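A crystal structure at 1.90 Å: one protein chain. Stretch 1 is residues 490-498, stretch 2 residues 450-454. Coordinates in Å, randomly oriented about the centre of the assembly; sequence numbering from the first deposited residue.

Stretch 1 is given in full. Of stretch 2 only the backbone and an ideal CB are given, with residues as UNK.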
# COMPACT_ATOMS: atom_id res chain seq x y z
N ASN A 490 -22.19 -5.72 3.84
CA ASN A 490 -21.93 -7.14 3.95
C ASN A 490 -22.37 -7.83 2.69
O ASN A 490 -23.51 -7.65 2.23
CB ASN A 490 -22.67 -7.73 5.14
CG ASN A 490 -22.49 -9.22 5.26
OD1 ASN A 490 -21.41 -9.76 5.02
ND2 ASN A 490 -23.54 -9.88 5.68
N GLN A 491 -21.49 -8.62 2.11
CA GLN A 491 -21.80 -9.41 0.91
C GLN A 491 -21.45 -10.87 1.16
O GLN A 491 -20.47 -11.40 0.64
CB GLN A 491 -21.06 -8.84 -0.29
CG GLN A 491 -21.52 -7.44 -0.69
CD GLN A 491 -22.93 -7.42 -1.24
OE1 GLN A 491 -23.36 -8.34 -1.89
NE2 GLN A 491 -23.64 -6.34 -0.99
N GLY A 492 -22.25 -11.49 2.02
CA GLY A 492 -22.13 -12.90 2.33
C GLY A 492 -21.08 -13.23 3.36
O GLY A 492 -20.62 -14.39 3.44
N GLY A 493 -20.64 -12.27 4.14
CA GLY A 493 -19.73 -12.61 5.23
C GLY A 493 -18.29 -12.59 4.76
O GLY A 493 -17.83 -11.56 4.24
N ASP A 494 -17.58 -13.71 4.96
CA ASP A 494 -16.14 -13.76 4.64
C ASP A 494 -15.95 -13.94 3.14
O ASP A 494 -15.61 -15.01 2.67
CB ASP A 494 -15.44 -14.87 5.41
CG ASP A 494 -13.95 -14.95 5.13
OD1 ASP A 494 -13.30 -13.92 4.84
OD2 ASP A 494 -13.40 -16.08 5.28
N THR A 495 -16.16 -12.84 2.42
CA THR A 495 -15.94 -12.79 0.98
C THR A 495 -15.14 -11.56 0.61
O THR A 495 -15.06 -10.60 1.36
CB THR A 495 -17.24 -12.72 0.23
OG1 THR A 495 -17.85 -11.41 0.41
CG2 THR A 495 -18.23 -13.80 0.71
N GLY A 496 -14.67 -11.54 -0.61
CA GLY A 496 -14.02 -10.39 -1.17
C GLY A 496 -14.95 -9.18 -1.39
O GLY A 496 -14.46 -8.10 -1.66
N GLY A 497 -16.27 -9.37 -1.34
CA GLY A 497 -17.20 -8.27 -1.52
C GLY A 497 -17.55 -7.45 -0.29
O GLY A 497 -18.02 -6.30 -0.37
N THR A 498 -17.31 -8.03 0.87
CA THR A 498 -17.72 -7.44 2.12
C THR A 498 -16.76 -6.30 2.46
O THR A 498 -15.56 -6.48 2.37
CB THR A 498 -17.74 -8.50 3.22
OG1 THR A 498 -18.83 -9.41 2.98
CG2 THR A 498 -17.95 -7.88 4.59
N UNK A 450 -14.95 -14.15 -9.08
CA UNK A 450 -15.16 -13.98 -7.64
C UNK A 450 -16.47 -14.54 -7.08
O UNK A 450 -17.44 -14.75 -7.81
CB UNK A 450 -15.09 -12.49 -7.31
N UNK A 451 -16.47 -14.79 -5.77
CA UNK A 451 -17.64 -15.23 -5.04
C UNK A 451 -18.15 -14.04 -4.24
O UNK A 451 -17.45 -13.55 -3.34
CB UNK A 451 -17.32 -16.42 -4.14
N UNK A 452 -19.32 -13.52 -4.63
CA UNK A 452 -19.91 -12.28 -4.08
C UNK A 452 -19.02 -11.04 -4.25
O UNK A 452 -19.14 -10.10 -3.46
CB UNK A 452 -20.21 -12.47 -2.59
N UNK A 453 -18.22 -11.00 -5.32
CA UNK A 453 -17.41 -9.85 -5.69
C UNK A 453 -17.97 -9.24 -6.98
O UNK A 453 -18.15 -9.95 -7.99
CB UNK A 453 -15.94 -10.25 -5.86
N UNK A 454 -18.26 -7.95 -6.94
CA UNK A 454 -18.84 -7.26 -8.10
C UNK A 454 -17.75 -6.73 -9.02
O UNK A 454 -16.68 -6.23 -8.59
CB UNK A 454 -19.74 -6.11 -7.65

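Position 450 lies at the end of the segment. CA-to-CB points toward stretch 1, yet the ideal CB has nothing of it within 5.5 Å. With phi/psi of -72/158 the backbone is extended and open to almost any residue, so stretch 1 does not narrow the choice. The deposited residue is Gly-450, which makes no contact with stretch 1.

At position 451 CA-to-CB points sideways, and no atom of stretch 1 comes near the ideal CB. The carbonyl matters more: its oxygen lies 3.7 Å from Thr-495 CB and 4.4 Å from Gly-496 N, close to stretch 1 but too far from that amide for direct bonding. Since the backbone makes this approach, many side chains would serve, long polar ones included. The residue is Arg-451. A water resolves the gap, donating to Arg-451 O at 2.7 Å and accepting from Gly-496 N at 2.9 Å. The side chain leaves CB with chi1 t.

Position 452 faces stretch 1 most directly. Its phi/psi of 58/31 is left-handed, a region favouring glycine, with asparagine and aspartate the usual alternatives. The ideal CB points toward stretch 1, 3.4 Å from Gln-491 O and 4.0 Å from Thr-495 OG1. Thr-495 OG1 already donates to Gln-491 O (2.6 Å). The ideal CB sits close to that oxygen, and a small or modest polar side chain could lie beside the pair. The residue is Asn-452, with chi1 m. It packs its CB against Gln-491 O at 3.4 Å, while its OD1 lies 4.0 Å from Thr-495 CG2. Arg-451 NE gives a weak hydrogen bond to Asn-452 OD1 at 3.2 Å. No hydrogen bond joins Asn-452 directly to stretch 1; instead, a water accepts from Asn-452 ND2 and donates to Gln-491 OE1, both at 3.0 Å. Its carbonyl also leaves no room for a side chain at Gly-497: Asn-452 O lies 3.3 Å from Gly-497 CA in a CA-H...O contact, and an ideal CB on Gly-497 would fall 2.0 Å from Asn-452 O, a clash.

At position 453 the backbone is extended again (-112/126), which suits beta-branched residues. CA-to-CB points sideways, with the ideal CB 4.6 Å from Gly-497 N and 4.7 Å from Gly-496 C. The glycines leave a bare backbone surface, against which valine, isoleucine or another compact apolar group could pack. The residue is Val-453, chi1 t; CG2 rests 3.9 Å from both Gly-496 C and Gly-497 N.

At position 454 CA-to-CB points sideways, and the ideal CB has nothing of stretch 1 within 5.5 Å, so many residues would do. It is Ser-454, whose OG is hydrogen-bonded elsewhere in the structure.

Stretch 2 (450-454) GRNVS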
# COMPACT_ATOMS: atom_id res chain seq x y z
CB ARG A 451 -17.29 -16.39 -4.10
CG ARG A 451 -18.55 -17.11 -3.66
CD ARG A 451 -18.63 -17.36 -2.17
NE ARG A 451 -20.01 -17.74 -1.83
CZ ARG A 451 -20.51 -18.97 -1.97
NH1 ARG A 451 -19.77 -19.98 -2.41
NH2 ARG A 451 -21.77 -19.19 -1.63
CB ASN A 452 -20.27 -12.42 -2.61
CG ASN A 452 -21.28 -13.51 -2.38
OD1 ASN A 452 -20.93 -14.64 -2.07
ND2 ASN A 452 -22.53 -13.19 -2.60
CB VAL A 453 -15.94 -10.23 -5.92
CG1 VAL A 453 -15.09 -8.99 -6.17
CG2 VAL A 453 -15.41 -11.04 -4.74
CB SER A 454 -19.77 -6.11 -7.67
OG SER A 454 -19.01 -4.93 -7.44
O HOH W 1 -15.06 -14.01 -2.14
O HOH W 2 -22.73 -10.45 -3.87
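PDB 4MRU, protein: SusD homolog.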